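Polycomb protein Pcl (Drosophila melanogaster, PDB 5OQD) is a Polycomb group protein of the Esc/E(z) histone H3 methyltransferase complex that binds chromatin and helps establish repression of homeotic genes in the early embryo. Local coordinates at residues Met88-Tyr101 / Tyr171-Val184. Residues are numbered along the deposited sequence; the frame is centred on the assembly and turned at random.
Sequences MQIEWVDVLHIALY and YALRHSGPPHIPKV
The imidazole of His97 is clasped on both faces: Leu173 CD2 stands 3.6 Å from the ring centroid on one, and Pro179 CA 3.4 Å from it on the other, only 3° off the ring normal, both CH-pi contacts. At its edge, NE2 donates to Gly177 O (3.1 Å); the bond is nearly straight at 171° and lies in the ring plane, although the donor sits above the carbonyl plane. With CG anti to the backbone N (chi1 -163°), the ring reaches from helix 92-104 into the bend after strand 170-173. One turn on, Tyr101 receives Pro178 CA over one face, offset toward the rim, and Ser176 O in plane at its edge, while its OH bonds Asp39. Apolar contacts flank the histidine: Leu100 CB meets Leu173 CG at 3.9 Å, and Ile98 CG1 meets Pro179 CG at 3.8 Å. A water donates to both Asp94 OD1 and His180 O. An alanine in place of His97 is likely to deprive Gly177 O of its donor and open a gap between Leu173 and Pro179. One directional bond within an apolar clamp thus fixes the imidazole's rotation and ties the winged-helix domain's helix to the segment running back toward the PHD finger.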
ATOM      1  N   MET B  88      -7.170  -2.880  -4.582  1.00 47.94           N
ATOM      2  CA  MET B  88      -7.928  -2.276  -3.491  1.00 56.32           C
ATOM      3  C   MET B  88      -8.086  -0.774  -3.698  1.00 53.81           C
ATOM      4  O   MET B  88      -7.260  -0.136  -4.352  1.00 53.69           O
ATOM      5  CB  MET B  88      -7.245  -2.534  -2.146  1.00 57.18           C
ATOM      6  CG  MET B  88      -7.176  -3.989  -1.719  1.00 58.50           C
ATOM      7  SD  MET B  88      -6.277  -4.158  -0.163  1.00 64.66           S
ATOM      8  CE  MET B  88      -6.416  -5.916   0.132  1.00 56.76           C
ATOM      9  N   GLN B  89      -9.155  -0.213  -3.140  1.00 53.31           N
ATOM     10  CA  GLN B  89      -9.314   1.234  -3.096  1.00 53.53           C
ATOM     11  C   GLN B  89      -8.740   1.740  -1.780  1.00 49.23           C
ATOM     12  O   GLN B  89      -9.181   1.331  -0.705  1.00 57.38           O
ATOM     13  CB  GLN B  89     -10.784   1.632  -3.244  1.00 55.64           C
ATOM     14  CG  GLN B  89     -11.012   3.131  -3.358  1.00 62.61           C
ATOM     15  CD  GLN B  89     -12.428   3.474  -3.786  1.00 66.45           C
ATOM     16  OE1 GLN B  89     -13.363   3.412  -2.988  1.00 67.72           O
ATOM     17  NE2 GLN B  89     -12.591   3.832  -5.054  1.00 68.73           N
ATOM     18  N   ILE B  90      -7.770   2.638  -1.867  1.00 53.87           N
ATOM     19  CA  ILE B  90      -7.013   3.066  -0.706  1.00 55.01           C
ATOM     20  C   ILE B  90      -7.306   4.494  -0.285  1.00 51.53           C
ATOM     21  O   ILE B  90      -7.641   5.335  -1.097  1.00 56.90           O
ATOM     22  CB  ILE B  90      -5.502   2.922  -0.937  1.00 51.22           C
ATOM     23  CG1 ILE B  90      -5.011   3.987  -1.906  1.00 39.80           C
ATOM     24  CG2 ILE B  90      -5.179   1.543  -1.467  1.00 46.95           C
ATOM     25  CD1 ILE B  90      -3.541   4.272  -1.774  1.00 44.96           C
ATOM     26  N   GLU B  91      -7.216   4.730   1.013  1.00 52.37           N
ATOM     27  CA  GLU B  91      -7.392   6.045   1.604  1.00 49.23           C
ATOM     28  C   GLU B  91      -6.136   6.915   1.598  1.00 53.33           C
ATOM     29  O   GLU B  91      -5.062   6.477   1.208  1.00 49.63           O
ATOM     30  CB  GLU B  91      -7.962   5.928   3.012  1.00 48.90           C
ATOM     31  CG  GLU B  91      -9.459   6.165   3.070  1.00 66.96           C
ATOM     32  CD  GLU B  91      -9.817   7.629   3.248  1.00 93.98           C
ATOM     33  OE1 GLU B  91      -9.107   8.492   2.697  1.00 70.15           O
ATOM     34  OE2 GLU B  91     -10.808   7.920   3.946  1.00 82.99           O
ATOM     35  N   TRP B  92      -6.300   8.159   2.032  1.00 46.91           N
ATOM     36  CA  TRP B  92      -5.217   9.133   2.086  1.00 43.33           C
ATOM     37  C   TRP B  92      -4.080   8.698   2.995  1.00 40.72           C
ATOM     38  O   TRP B  92      -2.930   8.969   2.714  1.00 44.85           O
ATOM     39  CB  TRP B  92      -5.742  10.506   2.505  1.00 40.41           C
ATOM     40  CG  TRP B  92      -6.431  11.205   1.399  1.00 54.13           C
ATOM     41  CD1 TRP B  92      -7.712  11.645   1.382  1.00 53.97           C
ATOM     42  CD2 TRP B  92      -5.878  11.527   0.123  1.00 53.96           C
ATOM     43  NE1 TRP B  92      -7.995  12.224   0.179  1.00 50.33           N
ATOM     44  CE2 TRP B  92      -6.881  12.166  -0.612  1.00 53.28           C
ATOM     45  CE3 TRP B  92      -4.632  11.336  -0.467  1.00 55.38           C
ATOM     46  CZ2 TRP B  92      -6.678  12.613  -1.905  1.00 62.76           C
ATOM     47  CZ3 TRP B  92      -4.435  11.783  -1.745  1.00 51.83           C
ATOM     48  CH2 TRP B  92      -5.448  12.413  -2.452  1.00 49.75           C
ATOM     49  N   VAL B  93      -4.398   8.040   4.095  1.00 34.47           N
ATOM     50  CA  VAL B  93      -3.364   7.578   4.999  1.00 37.47           C
ATOM     51  C   VAL B  93      -2.451   6.599   4.278  1.00 47.20           C
ATOM     52  O   VAL B  93      -1.249   6.603   4.483  1.00 47.31           O
ATOM     53  CB  VAL B  93      -3.956   6.903   6.246  1.00 45.95           C
ATOM     54  CG1 VAL B  93      -4.959   5.840   5.851  1.00 37.95           C
ATOM     55  CG2 VAL B  93      -2.857   6.300   7.096  1.00 44.79           C
ATOM     56  N   ASP B  94      -3.035   5.749   3.446  1.00 39.16           N
ATOM     57  CA  ASP B  94      -2.272   4.810   2.639  1.00 47.24           C
ATOM     58  C   ASP B  94      -1.360   5.509   1.632  1.00 46.70           C
ATOM     59  O   ASP B  94      -0.226   5.106   1.427  1.00 48.25           O
ATOM     60  CB  ASP B  94      -3.211   3.830   1.940  1.00 40.76           C
ATOM     61  CG  ASP B  94      -4.175   3.167   2.898  1.00 47.42           C
ATOM     62  OD1 ASP B  94      -3.759   2.822   4.012  1.00 44.90           O
ATOM     63  OD2 ASP B  94      -5.348   2.989   2.539  1.00 47.20           O
ATOM     64  N   VAL B  95      -1.864   6.564   1.014  1.00 43.57           N
ATOM     65  CA  VAL B  95      -1.086   7.382   0.091  1.00 43.11           C
ATOM     66  C   VAL B  95       0.081   8.055   0.809  1.00 45.95           C
ATOM     67  O   VAL B  95       1.206   8.076   0.305  1.00 50.39           O
ATOM     68  CB  VAL B  95      -1.965   8.456  -0.575  1.00 44.96           C
ATOM     69  CG1 VAL B  95      -1.111   9.421  -1.383  1.00 50.54           C
ATOM     70  CG2 VAL B  95      -3.025   7.805  -1.446  1.00 43.79           C
ATOM     71  N   LEU B  96      -0.196   8.595   1.992  1.00 44.13           N
ATOM     72  CA  LEU B  96       0.819   9.279   2.785  1.00 44.81           C
ATOM     73  C   LEU B  96       1.901   8.321   3.271  1.00 42.54           C
ATOM     74  O   LEU B  96       3.086   8.653   3.254  1.00 41.21           O
ATOM     75  CB  LEU B  96       0.175   9.987   3.978  1.00 35.66           C
ATOM     76  CG  LEU B  96      -0.648  11.235   3.656  1.00 41.36           C
ATOM     77  CD1 LEU B  96      -1.423  11.703   4.877  1.00 34.76           C
ATOM     78  CD2 LEU B  96       0.253  12.342   3.133  1.00 48.73           C
ATOM     79  N   HIS B  97       1.490   7.134   3.708  1.00 47.70           N
ATOM     80  CA  HIS B  97       2.441   6.132   4.177  1.00 43.02           C
ATOM     81  C   HIS B  97       3.310   5.649   3.019  1.00 41.58           C
ATOM     82  O   HIS B  97       4.514   5.467   3.177  1.00 49.08           O
ATOM     83  CB  HIS B  97       1.716   4.952   4.833  1.00 44.85           C
ATOM     84  CG  HIS B  97       2.602   4.101   5.689  1.00 48.37           C
ATOM     85  ND1 HIS B  97       2.208   3.618   6.919  1.00 51.91           N
ATOM     86  CD2 HIS B  97       3.863   3.647   5.495  1.00 45.80           C
ATOM     87  CE1 HIS B  97       3.189   2.907   7.446  1.00 49.29           C
ATOM     88  NE2 HIS B  97       4.205   2.910   6.602  1.00 44.21           N
ATOM     89  N   ILE B  98       2.691   5.447   1.859  1.00 44.90           N
ATOM     90  CA  ILE B  98       3.419   5.075   0.649  1.00 52.59           C
ATOM     91  C   ILE B  98       4.420   6.163   0.272  1.00 55.32           C
ATOM     92  O   ILE B  98       5.565   5.874  -0.080  1.00 59.94           O
ATOM     93  CB  ILE B  98       2.458   4.824  -0.534  1.00 52.33           C
ATOM     94  CG1 ILE B  98       1.750   3.478  -0.371  1.00 45.20           C
ATOM     95  CG2 ILE B  98       3.207   4.857  -1.860  1.00 44.21           C
ATOM     96  CD1 ILE B  98       0.707   3.207  -1.437  1.00 45.53           C
ATOM     97  N   ALA B  99       3.982   7.415   0.364  1.00 50.67           N
ATOM     98  CA  ALA B  99       4.830   8.554   0.035  1.00 52.66           C
ATOM     99  C   ALA B  99       6.056   8.620   0.941  1.00 51.04           C
ATOM    100  O   ALA B  99       7.184   8.729   0.464  1.00 58.84           O
ATOM    101  CB  ALA B  99       4.034   9.849   0.127  1.00 50.78           C
ATOM    102  N   LEU B 100       5.827   8.545   2.248  1.00 48.82           N
ATOM    103  CA  LEU B 100       6.906   8.647   3.224  1.00 49.55           C
ATOM    104  C   LEU B 100       7.834   7.433   3.193  1.00 64.47           C
ATOM    105  O   LEU B 100       9.013   7.537   3.532  1.00 70.65           O
ATOM    106  CB  LEU B 100       6.330   8.826   4.630  1.00 45.24           C
ATOM    107  CG  LEU B 100       5.607  10.150   4.888  1.00 52.47           C
ATOM    108  CD1 LEU B 100       4.959  10.155   6.262  1.00 46.87           C
ATOM    109  CD2 LEU B 100       6.570  11.317   4.749  1.00 55.51           C
ATOM    110  N   TYR B 101       7.301   6.285   2.787  1.00 61.36           N
ATOM    111  CA  TYR B 101       8.083   5.054   2.746  1.00 62.98           C
ATOM    112  C   TYR B 101       9.044   5.042   1.561  1.00 68.81           C
ATOM    113  O   TYR B 101      10.188   4.602   1.682  1.00 73.75           O
ATOM    114  CB  TYR B 101       7.157   3.836   2.690  1.00 59.69           C
ATOM    115  CG  TYR B 101       7.863   2.508   2.837  1.00 60.52           C
ATOM    116  CD1 TYR B 101       8.371   2.100   4.064  1.00 57.08           C
ATOM    117  CD2 TYR B 101       8.010   1.655   1.752  1.00 64.67           C
ATOM    118  CE1 TYR B 101       9.013   0.885   4.201  1.00 60.30           C
ATOM    119  CE2 TYR B 101       8.648   0.436   1.882  1.00 63.53           C
ATOM    120  CZ  TYR B 101       9.148   0.056   3.108  1.00 62.19           C
ATOM    121  OH  TYR B 101       9.786  -1.155   3.242  1.00 84.43           O
ATOM    122  N   TYR B 171       7.015  15.948   8.416  1.00 56.16           N
ATOM    123  CA  TYR B 171       6.437  14.674   8.803  1.00 53.05           C
ATOM    124  C   TYR B 171       7.364  13.507   8.520  1.00 60.14           C
ATOM    125  O   TYR B 171       8.197  13.560   7.635  1.00 54.35           O
ATOM    126  CB  TYR B 171       5.096  14.465   8.112  1.00 46.57           C
ATOM    127  CG  TYR B 171       4.067  15.484   8.513  1.00 57.47           C
ATOM    128  CD1 TYR B 171       3.333  15.333   9.670  1.00 54.03           C
ATOM    129  CD2 TYR B 171       3.845  16.609   7.743  1.00 59.08           C
ATOM    130  CE1 TYR B 171       2.399  16.268  10.045  1.00 57.38           C
ATOM    131  CE2 TYR B 171       2.913  17.548   8.110  1.00 54.23           C
ATOM    132  CZ  TYR B 171       2.194  17.370   9.262  1.00 56.06           C
ATOM    133  OH  TYR B 171       1.265  18.302   9.629  1.00 59.03           O
ATOM    134  N   ALA B 172       7.204  12.450   9.297  1.00 48.45           N
ATOM    135  CA  ALA B 172       7.996  11.242   9.139  1.00 46.95           C
ATOM    136  C   ALA B 172       7.270  10.061   9.764  1.00 52.38           C
ATOM    137  O   ALA B 172       6.452  10.232  10.668  1.00 52.34           O
ATOM    138  CB  ALA B 172       9.369  11.416   9.768  1.00 46.61           C
ATOM    139  N   LEU B 173       7.562   8.863   9.271  1.00 46.47           N
ATOM    140  CA  LEU B 173       7.030   7.650   9.874  1.00 46.14           C
ATOM    141  C   LEU B 173       7.614   7.488  11.269  1.00 50.50           C
ATOM    142  O   LEU B 173       8.820   7.650  11.463  1.00 49.38           O
ATOM    143  CB  LEU B 173       7.350   6.427   9.013  1.00 45.58           C
ATOM    144  CG  LEU B 173       6.665   6.329   7.649  1.00 44.23           C
ATOM    145  CD1 LEU B 173       7.249   5.176   6.845  1.00 54.81           C
ATOM    146  CD2 LEU B 173       5.168   6.157   7.817  1.00 42.34           C
ATOM    147  N   ARG B 174       6.763   7.183  12.243  1.00 51.13           N
ATOM    148  CA  ARG B 174       7.228   7.020  13.614  1.00 54.05           C
ATOM    149  C   ARG B 174       8.063   5.755  13.740  1.00 60.52           C
ATOM    150  O   ARG B 174       8.905   5.636  14.629  1.00 60.17           O
ATOM    151  CB  ARG B 174       6.050   6.990  14.588  1.00 51.26           C
ATOM    152  CG  ARG B 174       6.454   7.171  16.041  1.00 53.73           C
ATOM    153  CD  ARG B 174       5.248   7.297  16.951  1.00 52.43           C
ATOM    154  NE  ARG B 174       4.410   8.444  16.609  1.00 53.63           N
ATOM    155  CZ  ARG B 174       4.631   9.685  17.029  1.00 57.60           C
ATOM    156  NH1 ARG B 174       5.672   9.949  17.807  1.00 55.70           N
ATOM    157  NH2 ARG B 174       3.813  10.663  16.670  1.00 54.16           N
ATOM    158  N   HIS B 175       7.828   4.817  12.832  1.00 48.18           N
ATOM    159  CA  HIS B 175       8.551   3.555  12.828  1.00 53.90           C
ATOM    160  C   HIS B 175       8.932   3.160  11.404  1.00 64.15           C
ATOM    161  O   HIS B 175       8.467   3.761  10.437  1.00 62.40           O
ATOM    162  CB  HIS B 175       7.713   2.467  13.499  1.00 54.25           C
ATOM    163  CG  HIS B 175       7.287   2.818  14.891  1.00 49.26           C
ATOM    164  ND1 HIS B 175       8.072   2.566  15.996  1.00 54.83           N
ATOM    165  CD2 HIS B 175       6.167   3.420  15.355  1.00 58.30           C
ATOM    166  CE1 HIS B 175       7.449   2.987  17.082  1.00 60.41           C
ATOM    167  NE2 HIS B 175       6.291   3.510  16.721  1.00 57.46           N
ATOM    168  N   SER B 176       9.780   2.145  11.284  1.00 56.16           N
ATOM    169  CA  SER B 176      10.409   1.804  10.010  1.00 63.53           C
ATOM    170  C   SER B 176       9.490   1.089   9.020  1.00 60.15           C
ATOM    171  O   SER B 176       9.760   1.076   7.818  1.00 79.14           O
ATOM    172  CB  SER B 176      11.642   0.933  10.262  1.00 71.70           C
ATOM    173  OG  SER B 176      11.288  -0.262  10.937  1.00 68.96           O
ATOM    174  N   GLY B 177       8.411   0.502   9.525  1.00 52.02           N
ATOM    175  CA  GLY B 177       7.564  -0.368   8.726  1.00 64.96           C
ATOM    176  C   GLY B 177       6.920   0.225   7.486  1.00 58.69           C
ATOM    177  O   GLY B 177       6.804   1.442   7.356  1.00 63.56           O
ATOM    178  N   PRO B 178       6.499  -0.651   6.560  1.00 61.50           N
ATOM    179  CA  PRO B 178       5.773  -0.335   5.326  1.00 54.70           C
ATOM    180  C   PRO B 178       4.301  -0.031   5.613  1.00 45.95           C
ATOM    181  O   PRO B 178       3.879  -0.187   6.758  1.00 49.18           O
ATOM    182  CB  PRO B 178       5.931  -1.616   4.501  1.00 61.97           C
ATOM    183  CG  PRO B 178       6.016  -2.686   5.513  1.00 57.86           C
ATOM    184  CD  PRO B 178       6.780  -2.094   6.668  1.00 63.35           C
ATOM    185  N   PRO B 179       3.536   0.418   4.599  1.00 44.91           N
ATOM    186  CA  PRO B 179       2.106   0.690   4.790  1.00 45.27           C
ATOM    187  C   PRO B 179       1.332  -0.469   5.414  1.00 53.17           C
ATOM    188  O   PRO B 179       1.546  -1.627   5.058  1.00 54.67           O
ATOM    189  CB  PRO B 179       1.615   0.954   3.366  1.00 39.20           C
ATOM    190  CG  PRO B 179       2.787   1.554   2.689  1.00 46.78           C
ATOM    191  CD  PRO B 179       3.997   0.865   3.270  1.00 49.82           C
ATOM    192  N   HIS B 180       0.470  -0.143   6.369  1.00 50.42           N
ATOM    193  CA  HIS B 180      -0.385  -1.151   6.942  1.00 45.53           C
ATOM    194  C   HIS B 180      -1.338  -1.574   5.843  1.00 59.64           C
ATOM    195  O   HIS B 180      -1.932  -0.740   5.160  1.00 59.03           O
ATOM    196  CB  HIS B 180      -1.162  -0.589   8.132  1.00 53.54           C
ATOM    197  CG  HIS B 180      -0.298  -0.220   9.298  1.00 53.47           C
ATOM    198  ND1 HIS B 180       0.365   0.985   9.379  1.00 80.02           N
ATOM    199  CD2 HIS B 180       0.011  -0.897  10.429  1.00 68.04           C
ATOM    200  CE1 HIS B 180       1.047   1.036  10.511  1.00 66.14           C
ATOM    201  NE2 HIS B 180       0.847  -0.096  11.166  1.00 49.02           N
ATOM    202  N   ILE B 181      -1.487  -2.879   5.685  1.00 63.97           N
ATOM    203  CA  ILE B 181      -2.462  -3.439   4.756  1.00 53.69           C
ATOM    204  C   ILE B 181      -3.234  -4.579   5.415  1.00 50.43           C
ATOM    205  O   ILE B 181      -2.634  -5.476   6.003  1.00 65.70           O
ATOM    206  CB  ILE B 181      -1.779  -3.944   3.468  1.00 53.75           C
ATOM    207  CG1 ILE B 181      -0.998  -2.805   2.812  1.00 57.70           C
ATOM    208  CG2 ILE B 181      -2.799  -4.527   2.500  1.00 54.08           C
ATOM    209  CD1 ILE B 181      -0.371  -3.172   1.493  1.00 48.31           C
ATOM    210  N   PRO B 182      -4.573  -4.537   5.331  1.00 65.14           N
ATOM    211  CA  PRO B 182      -5.405  -5.579   5.940  1.00 59.81           C
ATOM    212  C   PRO B 182      -5.181  -6.948   5.305  1.00 53.09           C
ATOM    213  O   PRO B 182      -5.158  -7.071   4.081  1.00 51.89           O
ATOM    214  CB  PRO B 182      -6.834  -5.085   5.686  1.00 54.97           C
ATOM    215  CG  PRO B 182      -6.718  -4.179   4.509  1.00 60.15           C
ATOM    216  CD  PRO B 182      -5.387  -3.507   4.662  1.00 65.07           C
ATOM    217  N   LYS B 183      -5.012  -7.965   6.143  1.00 53.46           N
ATOM    218  CA  LYS B 183      -4.809  -9.325   5.667  1.00 50.79           C
ATOM    219  C   LYS B 183      -6.123  -9.957   5.235  1.00 49.07           C
ATOM    220  O   LYS B 183      -7.123  -9.887   5.950  1.00 48.45           O
ATOM    221  CB  LYS B 183      -4.153 -10.182   6.749  1.00 61.97           C
ATOM    222  CG  LYS B 183      -2.651 -10.016   6.848  1.00 71.66           C
ATOM    223  CD  LYS B 183      -1.929 -10.767   5.742  1.00 43.74           C
ATOM    224  CE  LYS B 183      -0.449 -10.899   6.060  1.00 39.47           C
ATOM    225  NZ  LYS B 183       0.361 -11.273   4.870  1.00 41.28           N
ATOM    226  N   VAL B 184      -6.111 -10.576   4.061  1.00 47.53           N
ATOM    227  CA  VAL B 184      -7.289 -11.255   3.545  1.00 49.62           C
ATOM    228  C   VAL B 184      -7.028 -12.752   3.416  1.00 50.06           C
ATOM    229  O   VAL B 184      -6.315 -13.191   2.514  1.00 51.07           O
ATOM    230  CB  VAL B 184      -7.715 -10.686   2.180  1.00 50.00           C
ATOM    231  CG1 VAL B 184      -9.058 -11.255   1.764  1.00 54.25           C
ATOM    232  CG2 VAL B 184      -7.779  -9.169   2.241  1.00 54.40           C
TER
HETATM  233  O   HOH W   1      -1.010   2.222   5.670  1.00 44.50           O